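PDB 3HDX: SusD superfamily protein, which probably binds polysaccharide at the outer membrane of Bacteroides thetaiotaomicron as a homologue of SusD, and presumably takes part in carbohydrate uptake and metabolism. Local coordinates for residues Ala17-Tyr22 against Gly191-Lys196; Lys108-Gln113 against Leu180-Tyr185; Gln113-Arg118 against Leu163-Glu168; Arg257-Asn262 against Ile358-Leu363. All blocks are in the same frame, centred on the assembly; numbering follows the deposited sequence.

Contact 1 (Ala17-Tyr22 against Gly191-Lys196); sequences ALMGVY and GKLFNK. With EDO (1,2-ethanediol), chain B.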
# COMPACT_ATOMS: atom_id res chain seq x y z
N ALA A 17 7.44 19.86 -10.91
CA ALA A 17 8.33 19.12 -10.02
C ALA A 17 7.53 18.33 -8.98
O ALA A 17 7.85 17.18 -8.68
CB ALA A 17 9.36 20.05 -9.34
N LEU A 18 6.50 18.96 -8.42
CA LEU A 18 5.65 18.28 -7.41
C LEU A 18 5.01 17.05 -8.06
O LEU A 18 5.05 15.93 -7.51
CB LEU A 18 4.55 19.23 -6.87
CG LEU A 18 3.54 18.59 -5.91
CD1 LEU A 18 4.25 18.04 -4.66
CD2 LEU A 18 2.39 19.59 -5.58
N MSE A 19 4.39 17.26 -9.23
CA MSE A 19 3.74 16.13 -9.94
C MSE A 19 4.78 15.04 -10.27
O MSE A 19 4.46 13.84 -10.24
CB MSE A 19 2.94 16.61 -11.16
CG MSE A 19 1.81 17.60 -10.80
SE MSE A 19 0.63 17.08 -9.33
CE MSE A 19 -0.03 18.81 -8.83
N GLY A 20 6.03 15.45 -10.52
CA GLY A 20 7.10 14.51 -10.75
C GLY A 20 7.42 13.63 -9.55
O GLY A 20 7.72 12.45 -9.72
N VAL A 21 7.37 14.20 -8.33
CA VAL A 21 7.62 13.39 -7.11
C VAL A 21 6.49 12.33 -6.97
O VAL A 21 6.77 11.15 -6.67
CB VAL A 21 7.77 14.24 -5.84
CG1 VAL A 21 8.09 13.35 -4.64
CG2 VAL A 21 8.89 15.31 -6.04
N TYR A 22 5.24 12.73 -7.22
CA TYR A 22 4.12 11.77 -7.25
C TYR A 22 4.36 10.68 -8.29
O TYR A 22 4.13 9.51 -8.02
CB TYR A 22 2.78 12.45 -7.53
CG TYR A 22 2.13 13.12 -6.32
CD1 TYR A 22 1.40 12.36 -5.39
CD2 TYR A 22 2.23 14.48 -6.09
CE1 TYR A 22 0.81 12.94 -4.26
CE2 TYR A 22 1.65 15.07 -4.98
CZ TYR A 22 0.91 14.30 -4.08
OH TYR A 22 0.33 14.90 -2.99
N GLY A 191 -8.59 11.86 -3.56
CA GLY A 191 -8.06 10.63 -4.17
C GLY A 191 -6.94 10.85 -5.15
O GLY A 191 -6.60 9.93 -5.90
N LYS A 192 -6.37 12.06 -5.16
CA LYS A 192 -5.29 12.40 -6.10
C LYS A 192 -4.05 12.88 -5.32
O LYS A 192 -2.95 12.31 -5.47
CB LYS A 192 -5.80 13.40 -7.16
CG LYS A 192 -6.97 12.76 -7.95
CD LYS A 192 -7.34 13.44 -9.23
CE LYS A 192 -8.36 12.61 -10.01
NZ LYS A 192 -8.69 13.27 -11.32
N LEU A 193 -4.22 13.88 -4.49
CA LEU A 193 -3.13 14.39 -3.65
C LEU A 193 -3.09 13.77 -2.24
O LEU A 193 -4.14 13.43 -1.68
CB LEU A 193 -3.27 15.92 -3.52
CG LEU A 193 -3.22 16.67 -4.87
CD1 LEU A 193 -3.46 18.14 -4.59
CD2 LEU A 193 -1.91 16.46 -5.67
N PHE A 194 -1.87 13.64 -1.70
CA PHE A 194 -1.61 13.17 -0.37
C PHE A 194 -2.23 14.20 0.60
O PHE A 194 -1.89 15.40 0.53
CB PHE A 194 -0.09 13.08 -0.22
CG PHE A 194 0.39 12.16 0.83
CD1 PHE A 194 0.48 12.58 2.13
CD2 PHE A 194 0.88 10.90 0.50
CE1 PHE A 194 0.94 11.74 3.11
CE2 PHE A 194 1.37 10.06 1.49
CZ PHE A 194 1.41 10.51 2.78
N ASN A 195 -3.16 13.77 1.45
CA ASN A 195 -3.83 14.68 2.38
C ASN A 195 -3.40 14.38 3.80
O ASN A 195 -2.59 13.46 4.06
CB ASN A 195 -5.36 14.59 2.15
CG ASN A 195 -5.94 13.22 2.49
OD1 ASN A 195 -5.82 12.77 3.62
ND2 ASN A 195 -6.59 12.57 1.51
N LYS A 196 -3.93 15.14 4.75
CA LYS A 196 -3.51 14.98 6.14
C LYS A 196 -3.72 13.54 6.64
O LYS A 196 -2.87 12.98 7.37
CB LYS A 196 -4.24 15.95 7.05
CG LYS A 196 -3.62 16.12 8.43
CD LYS A 196 -4.52 16.88 9.42
CE LYS A 196 -4.84 18.32 9.09
NZ LYS A 196 -3.58 19.15 9.06
C1 EDO B . -6.25 17.44 -11.84
O1 EDO B . -6.93 16.18 -11.81
C2 EDO B . -6.94 18.34 -10.82
O2 EDO B . -8.30 18.59 -11.19

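Contact 2 (Lys108-Gln113 against Leu180-Tyr185); sequences KYDIAQ and LYYGSY. With EDO (1,2-ethanediol), chain L; EDO (1,2-ethanediol), chain B.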
# COMPACT_ATOMS: atom_id res chain seq x y z
N LYS A 108 4.08 25.82 1.46
CA LYS A 108 3.90 24.95 2.65
C LYS A 108 3.17 23.67 2.26
O LYS A 108 3.56 22.58 2.67
CB LYS A 108 3.17 25.68 3.79
CG LYS A 108 4.02 26.72 4.51
CD LYS A 108 3.25 27.42 5.65
CE LYS A 108 4.13 28.41 6.47
N TYR A 109 2.13 23.79 1.43
CA TYR A 109 1.40 22.61 0.96
C TYR A 109 2.31 21.66 0.16
O TYR A 109 2.29 20.44 0.35
CB TYR A 109 0.20 22.98 0.08
CG TYR A 109 -1.04 23.55 0.77
CD1 TYR A 109 -1.28 23.41 2.14
CD2 TYR A 109 -2.05 24.11 -0.01
CE1 TYR A 109 -2.42 23.88 2.72
CE2 TYR A 109 -3.24 24.58 0.57
CZ TYR A 109 -3.41 24.46 1.94
OH TYR A 109 -4.57 24.89 2.51
N ASP A 110 3.08 22.24 -0.76
CA ASP A 110 3.90 21.44 -1.67
C ASP A 110 5.01 20.73 -0.90
O ASP A 110 5.26 19.53 -1.13
CB ASP A 110 4.55 22.30 -2.78
CG ASP A 110 3.56 22.94 -3.74
OD1 ASP A 110 2.32 22.74 -3.62
OD2 ASP A 110 4.07 23.65 -4.65
N ILE A 111 5.66 21.45 -0.00
CA ILE A 111 6.73 20.91 0.85
C ILE A 111 6.18 19.76 1.70
O ILE A 111 6.81 18.71 1.82
CB ILE A 111 7.34 22.01 1.80
CG1 ILE A 111 8.10 23.09 1.00
CG2 ILE A 111 8.23 21.38 2.84
CD1 ILE A 111 9.36 22.62 0.31
N ALA A 112 5.00 19.96 2.29
CA ALA A 112 4.41 18.92 3.14
C ALA A 112 4.14 17.62 2.35
O ALA A 112 4.38 16.52 2.85
CB ALA A 112 3.16 19.45 3.84
N GLN A 113 3.67 17.76 1.11
CA GLN A 113 3.42 16.61 0.24
C GLN A 113 4.70 15.87 -0.07
O GLN A 113 4.73 14.63 0.08
CB GLN A 113 2.70 17.00 -1.03
CG GLN A 113 1.25 17.42 -0.81
CD GLN A 113 0.67 18.09 -2.02
OE1 GLN A 113 0.21 17.42 -2.96
NE2 GLN A 113 0.65 19.43 -1.99
N LEU A 180 -7.96 28.66 -5.83
CA LEU A 180 -7.67 27.35 -6.41
C LEU A 180 -6.28 26.86 -6.05
O LEU A 180 -5.37 27.66 -5.78
CB LEU A 180 -7.85 27.36 -7.94
CG LEU A 180 -9.27 27.69 -8.48
CD1 LEU A 180 -9.25 27.84 -10.00
CD2 LEU A 180 -10.32 26.66 -8.04
N TYR A 181 -6.13 25.54 -5.98
CA TYR A 181 -4.82 24.91 -5.75
C TYR A 181 -4.41 24.32 -7.08
O TYR A 181 -5.02 23.38 -7.56
CB TYR A 181 -4.87 23.87 -4.64
CG TYR A 181 -3.54 23.22 -4.42
CD1 TYR A 181 -2.49 23.89 -3.78
CD2 TYR A 181 -3.29 21.91 -4.90
CE1 TYR A 181 -1.22 23.26 -3.59
CE2 TYR A 181 -2.05 21.30 -4.74
CZ TYR A 181 -1.03 21.95 -4.10
OH TYR A 181 0.19 21.32 -3.99
N TYR A 182 -3.38 24.91 -7.71
CA TYR A 182 -2.95 24.49 -9.02
C TYR A 182 -4.12 24.25 -9.99
O TYR A 182 -4.19 23.22 -10.69
CB TYR A 182 -2.02 23.29 -8.90
CG TYR A 182 -0.65 23.60 -8.35
CD1 TYR A 182 0.16 24.62 -8.88
CD2 TYR A 182 -0.09 22.81 -7.34
CE1 TYR A 182 1.44 24.86 -8.40
CE2 TYR A 182 1.21 23.04 -6.86
CZ TYR A 182 1.98 24.08 -7.40
OH TYR A 182 3.24 24.34 -6.96
N GLY A 183 -5.04 25.24 -10.00
CA GLY A 183 -6.18 25.23 -10.94
C GLY A 183 -7.44 24.48 -10.61
O GLY A 183 -8.39 24.56 -11.36
N SER A 184 -7.44 23.72 -9.51
CA SER A 184 -8.57 22.90 -9.10
C SER A 184 -8.79 23.01 -7.59
O SER A 184 -8.00 23.62 -6.87
CB SER A 184 -8.34 21.44 -9.52
OG SER A 184 -8.31 21.28 -10.93
N TYR A 185 -9.92 22.48 -7.10
CA TYR A 185 -10.17 22.51 -5.67
C TYR A 185 -11.06 21.38 -5.20
O TYR A 185 -11.77 20.77 -5.98
CB TYR A 185 -10.79 23.83 -5.24
CG TYR A 185 -12.25 23.99 -5.52
CD1 TYR A 185 -12.70 24.27 -6.81
CD2 TYR A 185 -13.20 23.88 -4.49
CE1 TYR A 185 -14.07 24.46 -7.08
CE2 TYR A 185 -14.57 24.05 -4.74
CZ TYR A 185 -14.99 24.34 -6.05
OH TYR A 185 -16.34 24.51 -6.33
C1 EDO L . -11.34 24.34 -12.55
O1 EDO L . -10.59 23.12 -12.39
C2 EDO L . -12.65 24.27 -11.79
O2 EDO L . -12.38 24.36 -10.38
C1 EDO B . -6.25 17.44 -11.84
O1 EDO B . -6.93 16.18 -11.81
C2 EDO B . -6.94 18.34 -10.82
O2 EDO B . -8.30 18.59 -11.19

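Contact 3 (Gln113-Arg118 against Leu163-Glu168); sequences QVRALR and LLTAIE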
# COMPACT_ATOMS: atom_id res chain seq x y z
N GLN A 113 3.67 17.76 1.11
CA GLN A 113 3.42 16.61 0.24
C GLN A 113 4.70 15.87 -0.07
O GLN A 113 4.73 14.63 0.08
CB GLN A 113 2.70 17.00 -1.03
CG GLN A 113 1.25 17.42 -0.81
CD GLN A 113 0.67 18.09 -2.02
OE1 GLN A 113 0.21 17.42 -2.96
NE2 GLN A 113 0.65 19.43 -1.99
N VAL A 114 5.74 16.59 -0.53
CA VAL A 114 6.99 15.89 -0.90
C VAL A 114 7.64 15.28 0.35
O VAL A 114 8.20 14.18 0.28
CB VAL A 114 7.97 16.74 -1.74
CG1 VAL A 114 7.27 17.20 -3.02
CG2 VAL A 114 8.54 17.87 -0.95
N ARG A 115 7.56 15.97 1.48
CA ARG A 115 8.10 15.45 2.73
C ARG A 115 7.39 14.13 3.07
O ARG A 115 8.05 13.15 3.49
CB ARG A 115 7.90 16.46 3.88
CG ARG A 115 8.52 16.06 5.16
CD ARG A 115 8.22 17.00 6.28
NE ARG A 115 8.77 18.33 6.16
CZ ARG A 115 9.96 18.74 6.55
NH1 ARG A 115 10.90 17.89 6.92
NH2 ARG A 115 10.26 20.05 6.48
N ALA A 116 6.06 14.11 2.95
CA ALA A 116 5.27 12.91 3.25
C ALA A 116 5.58 11.77 2.26
O ALA A 116 5.64 10.61 2.67
CB ALA A 116 3.76 13.25 3.28
N LEU A 117 5.74 12.11 0.98
CA LEU A 117 6.06 11.11 -0.02
C LEU A 117 7.43 10.47 0.25
O LEU A 117 7.61 9.26 0.10
CB LEU A 117 5.97 11.68 -1.44
CG LEU A 117 4.57 12.01 -1.95
CD1 LEU A 117 4.63 12.93 -3.19
CD2 LEU A 117 3.80 10.74 -2.32
N ARG A 118 8.40 11.29 0.63
CA ARG A 118 9.72 10.77 1.00
C ARG A 118 9.61 9.81 2.20
O ARG A 118 10.24 8.74 2.20
CB ARG A 118 10.69 11.91 1.27
CG ARG A 118 12.05 11.47 1.78
CD ARG A 118 13.05 12.61 1.78
NE ARG A 118 12.69 13.61 2.80
CZ ARG A 118 13.42 14.68 3.12
NH1 ARG A 118 14.52 14.99 2.42
NH2 ARG A 118 13.02 15.48 4.10
N LEU A 163 6.66 12.71 8.99
CA LEU A 163 5.21 12.68 8.75
C LEU A 163 4.48 13.61 9.73
O LEU A 163 3.56 14.36 9.34
CB LEU A 163 4.65 11.25 8.84
CG LEU A 163 4.99 10.41 7.62
CD1 LEU A 163 4.98 8.89 7.96
CD2 LEU A 163 4.10 10.72 6.38
N LEU A 164 4.88 13.57 11.00
CA LEU A 164 4.26 14.48 12.01
C LEU A 164 4.49 15.95 11.64
O LEU A 164 3.59 16.79 11.78
CB LEU A 164 4.72 14.13 13.43
CG LEU A 164 4.06 12.86 13.96
CD1 LEU A 164 4.83 12.37 15.15
CD2 LEU A 164 2.58 13.10 14.34
N THR A 165 5.70 16.27 11.14
CA THR A 165 6.00 17.64 10.65
C THR A 165 5.13 17.98 9.44
O THR A 165 4.47 19.04 9.41
CB THR A 165 7.49 17.79 10.35
OG1 THR A 165 8.21 17.67 11.57
CG2 THR A 165 7.82 19.13 9.70
N ALA A 166 5.03 17.03 8.49
CA ALA A 166 4.20 17.26 7.26
C ALA A 166 2.73 17.52 7.62
O ALA A 166 2.10 18.39 7.02
CB ALA A 166 4.29 16.09 6.29
N ILE A 167 2.22 16.79 8.60
CA ILE A 167 0.81 16.88 9.05
C ILE A 167 0.45 18.32 9.48
O ILE A 167 -0.68 18.73 9.31
CB ILE A 167 0.53 15.83 10.18
CG1 ILE A 167 0.34 14.45 9.50
CG2 ILE A 167 -0.68 16.23 11.08
CD1 ILE A 167 0.44 13.24 10.45
N GLU A 168 1.41 19.06 10.03
CA GLU A 168 1.13 20.44 10.44
C GLU A 168 0.67 21.31 9.25
O GLU A 168 -0.14 22.24 9.44
CB GLU A 168 2.30 21.04 11.22
CG GLU A 168 2.44 20.35 12.57
CD GLU A 168 1.15 20.50 13.39
OE1 GLU A 168 0.87 21.64 13.85
OE2 GLU A 168 0.38 19.49 13.55

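Contact 4 (Arg257-Asn262 against Ile358-Leu363); sequences RILGFN and IVFTRL. With EDO (1,2-ethanediol), chain I.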
# COMPACT_ATOMS: atom_id res chain seq x y z
N ARG A 257 -10.08 6.55 -1.49
CA ARG A 257 -8.65 6.14 -1.58
C ARG A 257 -7.90 7.09 -0.63
O ARG A 257 -7.55 8.21 -1.01
CB ARG A 257 -8.12 6.22 -2.99
CG ARG A 257 -8.81 5.34 -3.98
CD ARG A 257 -8.04 5.26 -5.28
NE ARG A 257 -7.97 6.55 -5.96
CZ ARG A 257 -8.78 7.00 -6.94
NH1 ARG A 257 -9.84 6.30 -7.37
NH2 ARG A 257 -8.55 8.19 -7.48
N ILE A 258 -7.75 6.67 0.63
CA ILE A 258 -7.10 7.51 1.65
C ILE A 258 -5.65 7.82 1.24
O ILE A 258 -5.19 8.95 1.43
CB ILE A 258 -7.20 6.88 3.04
CG1 ILE A 258 -8.66 6.82 3.48
CG2 ILE A 258 -6.33 7.67 4.10
CD1 ILE A 258 -8.87 6.08 4.78
N LEU A 259 -4.97 6.81 0.69
CA LEU A 259 -3.64 6.96 0.10
C LEU A 259 -3.55 6.04 -1.11
O LEU A 259 -3.76 4.81 -0.98
CB LEU A 259 -2.53 6.65 1.13
CG LEU A 259 -1.10 7.13 0.80
CD1 LEU A 259 -0.27 7.04 2.09
CD2 LEU A 259 -0.42 6.38 -0.29
N GLY A 260 -3.27 6.62 -2.26
CA GLY A 260 -3.10 5.82 -3.46
C GLY A 260 -2.40 6.59 -4.55
O GLY A 260 -2.03 7.75 -4.33
N PHE A 261 -2.18 5.92 -5.69
CA PHE A 261 -1.46 6.49 -6.84
C PHE A 261 -2.21 6.13 -8.10
O PHE A 261 -2.58 4.97 -8.31
CB PHE A 261 -0.01 5.97 -6.90
CG PHE A 261 0.75 6.29 -5.67
CD1 PHE A 261 1.37 7.52 -5.52
CD2 PHE A 261 0.76 5.40 -4.60
CE1 PHE A 261 1.99 7.87 -4.29
CE2 PHE A 261 1.39 5.73 -3.39
CZ PHE A 261 2.01 6.97 -3.25
N ASN A 262 -2.45 7.15 -8.91
CA ASN A 262 -3.29 7.02 -10.09
C ASN A 262 -2.49 7.08 -11.38
O ASN A 262 -1.43 7.71 -11.45
CB ASN A 262 -4.31 8.16 -10.11
CG ASN A 262 -5.02 8.32 -8.78
OD1 ASN A 262 -5.39 7.33 -8.14
ND2 ASN A 262 -5.11 9.56 -8.31
N ILE A 358 -3.24 2.26 -7.68
CA ILE A 358 -2.75 1.62 -6.48
C ILE A 358 -3.54 2.22 -5.30
O ILE A 358 -3.66 3.46 -5.19
CB ILE A 358 -1.24 1.85 -6.29
CG1 ILE A 358 -0.43 1.16 -7.38
CG2 ILE A 358 -0.79 1.39 -4.87
CD1 ILE A 358 0.99 1.69 -7.48
N VAL A 359 -4.11 1.35 -4.47
CA VAL A 359 -4.81 1.78 -3.26
C VAL A 359 -4.02 1.26 -2.08
O VAL A 359 -4.10 0.08 -1.72
CB VAL A 359 -6.25 1.32 -3.22
CG1 VAL A 359 -6.91 1.76 -1.88
CG2 VAL A 359 -7.04 1.84 -4.48
N PHE A 360 -3.19 2.14 -1.51
CA PHE A 360 -2.42 1.74 -0.36
C PHE A 360 -3.31 1.49 0.83
O PHE A 360 -3.12 0.51 1.54
CB PHE A 360 -1.31 2.75 -0.05
CG PHE A 360 -0.54 2.40 1.18
CD1 PHE A 360 0.42 1.39 1.17
CD2 PHE A 360 -0.82 3.02 2.39
CE1 PHE A 360 1.12 1.06 2.38
CE2 PHE A 360 -0.12 2.68 3.54
CZ PHE A 360 0.80 1.70 3.53
N THR A 361 -4.25 2.40 1.07
CA THR A 361 -5.19 2.26 2.17
C THR A 361 -6.51 2.95 1.89
O THR A 361 -6.66 3.81 1.02
CB THR A 361 -4.58 2.76 3.50
OG1 THR A 361 -5.42 2.37 4.61
CG2 THR A 361 -4.35 4.27 3.52
N ARG A 362 -7.47 2.52 2.68
CA ARG A 362 -8.85 2.92 2.64
C ARG A 362 -9.45 2.62 4.01
O ARG A 362 -8.83 1.93 4.84
CB ARG A 362 -9.61 2.21 1.51
CG ARG A 362 -9.53 0.68 1.54
CD ARG A 362 -10.06 0.13 0.20
NE ARG A 362 -9.99 -1.33 0.07
CZ ARG A 362 -10.95 -2.17 0.45
NH1 ARG A 362 -12.04 -1.76 1.08
NH2 ARG A 362 -10.80 -3.46 0.22
N LEU A 363 -10.68 3.08 4.25
CA LEU A 363 -11.27 2.96 5.59
C LEU A 363 -11.34 1.54 6.14
O LEU A 363 -11.13 1.32 7.33
CB LEU A 363 -12.65 3.64 5.72
CG LEU A 363 -12.56 5.14 6.04
CD1 LEU A 363 -13.94 5.79 5.94
CD2 LEU A 363 -11.93 5.42 7.38
C1 EDO I . -3.53 10.27 -2.53
O1 EDO I . -2.69 9.43 -1.82
C2 EDO I . -4.95 10.11 -2.12
O2 EDO I . -5.46 8.90 -2.67

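Contact 1 (Ala17-Tyr22 against Gly191-Lys196)
The tight part of this contact is built on a single phenol group. Tyr-22, on helix 11-30, extends its ring toward the loop 191-196 with CG anti to the carbonyl carbon (chi1 -80°). The ring tip meets the loop backbone where it bends toward its next helix. There the Phe-194 N-H, lying at the ring edge, gives a nearly straight hydrogen bond to Tyr-22 OH (2.8 Å, 161° at the hydrogen). The same oxygen lies only 3.3 Å from CB of Phe-194, and Leu-193 crosses the ring at about a right angle, its CD2 3.9 Å from Tyr-22 CE2. The Phe-194 ring turns away from Tyr-22, CG anti to its own N, and packs against helices 104-129 and 196-209. Beyond it, Asn-195 is the N-cap of helix 196-209.

The other side is looser. Selenomethionine Met-19 reaches Leu-193 only through its terminal methyl, with CE 4.4 Å from CD2. Lys-192 runs extended away from helix 11-30, its NZ bonded to Asn-250 and only weakly to an ethanediol O1 (3.4 Å).

Gln-113 OE1 is a second polar partner of the Tyr-22 hydroxyl, which therefore links two helices and a loop. The chemistry implies that a buried phenol can serve an irregular loop as acceptor for a peptide N-H while its own proton is available to a side-chain amide oxygen.

Contact 2 (Lys108-Gln113 against Leu180-Tyr185)
Three short hydrogen bonds form the first shell, two of them on one carboxylate. Tyr-181 OH donates to Asp-110 OD1 (2.6 Å) from above the carboxylate plane, the ring and carboxylate being turned 76° apart. Tyr-182 OH arrives tip to tip and far flatter, donating to the syn lone pair of Asp-110 OD2 (2.5 Å). The third bond runs from Gln-113 NE2 to Tyr-181 OH (2.8 Å), in the plane of the amide.

A second shell fixes these groups. The other NE2 hydrogen of Gln-113 goes to Tyr-109 O one helical turn back (3.0 Å), above the carbonyl plane, while its OE1 is held by Tyr-22. Tyr-109 turns its ring edge toward the Tyr-181 face in an offset edge-to-face pair with centroids 5.8 Å apart, and Tyr-182 CD2 lies 3.4 Å above the plane of the Tyr-181 ring.

Further out, a type I' turn from Tyr-181 to Ser-184 puts the two tyrosines next to each other, with positive phi at Tyr-182 and Gly-183; Tyr-181 N bonds to Ser-184 O at its base (2.8 Å). Tyr-102 adds its hydroxyl to Asp-110 OD2, and Thr-14 of helix 11-30 bonds to Tyr-182 OH. With three phenol hydroxyls around one buried carboxylate, Asp-110 is probably ionised, its charge spread over hydrogen bonds that pin this turn to helix 104-129.

Contact 3 (Gln113-Arg118 against Leu163-Glu168)
Arg-115 can be followed outward from helix 104-129 toward helix 152-169. Its CB points at the neighbouring helix, and CG stands anti to the backbone N (chi1 -175°), so CB and CG carry the chain straight across the gap. CD is the first atom to touch, resting 3.9 Å from the backbone N of Ala-166 and 4.0 Å from its CB. A bend at chi3 (-66°) then turns the tip beside Thr-165. NE and CZ each lie 3.8 Å from CG2 of Thr-165, which sits over one face of the guanidinium, offset toward its rim. At the far end NH1 makes a salt bridge to Glu-162, whose carboxylate oxygen also holds Arg-118.

Beside this arm the helices meet through small groups. Ala-116 CB approaches Ala-166 CB at 4.2 Å and Leu-163 CD2 at 4.0 Å, and Leu-163 goes on to pack against helix 196-209. With two alanines at the interface, the axes of the two short segments approach to 8.7 Å in a near-antiparallel crossing (156°), consistent with the TPR-like helical packing expected of the SusD family.

No hydrogen bond joins the two segments. Between them the touch is by van der Waals contact alone, and the polar tie comes from the Arg-115 salt bridge to Glu-162, just before segment 163-168; the methylenes pack on alanine and a threonine methyl lies over the guanidinium.

Contact 4 (Arg257-Asn262 against Ile358-Leu363)
Phe-261 and Ile-358 exchange the firmest bonds: Phe-261 N donates to Ile-358 O (2.9 Å, 153°), on a lone pair in the carbonyl plane, and Ile-358 N returns a bond to Phe-261 O. Further along, Thr-361 N reaches Leu-259 O at 3.2 Å. That carbonyl also takes a weak, strongly bent bond from Phe-360 N, and Thr-361 O receives weak bonds from both Ile-258 N and Leu-259 N.

These doubled bonds mark the motif. Strands 259-261 and 358-361 make a two-stranded antiparallel sheet, a small patch of strand in a largely helical protein. Ile-258 and Leu-259 both face Thr-361, forming a classic beta bulge, and the register slips by one residue between Leu-259 and Gly-260, so that Gly-260 pairs with Val-359 and Phe-360 is skipped. Gly-260 CA comes within 3.0 Å of Ile-358 O, too close for a side chain there. An ethanediol, probably from the crystallisation liquor, bonds to Gly-260 N and O through O1 and to Arg-257 O through O2.

Packing follows the bulge. Leu-259 and Phe-360 lie side by side, CD2 of the leucine 3.7 Å from CB of the phenylalanine, while Thr-361 CG2 lies 3.8 Å from Leu-259 CB. Arg-257 crosses Val-359 at about a right angle, CD 3.7 Å from CG2, its guanidinium bonded to the carbonyls of Ser-249 and Leu-246. Ile-258 CD1 reaches past Arg-362, the N-cap residue, to the start of helix 363-376, and Phe-261 leans on helix 11-30.

Helix 11-30 supplies the first half of contact 1, and the chain then runs through helix 104-129, whose successive turns open contact 2 and contact 3 around their shared Gln-113. The loops close in reverse order: contact 3 at helix 152-169, contact 2 at 180-185, contact 1 at 191-196, so the three are concentric and none cross. Contact 4 follows in series, joining strand 259-261 to strand 358-361 across some 95 residues. It is nevertheless tied to the earlier group, since Gly-191 O accepts bonds from Asn-262 and Arg-257, Phe-194 packs on Leu-259, and Leu-117 meets Phe-261. The N-terminal helices are thereby fastened to the small central sheet.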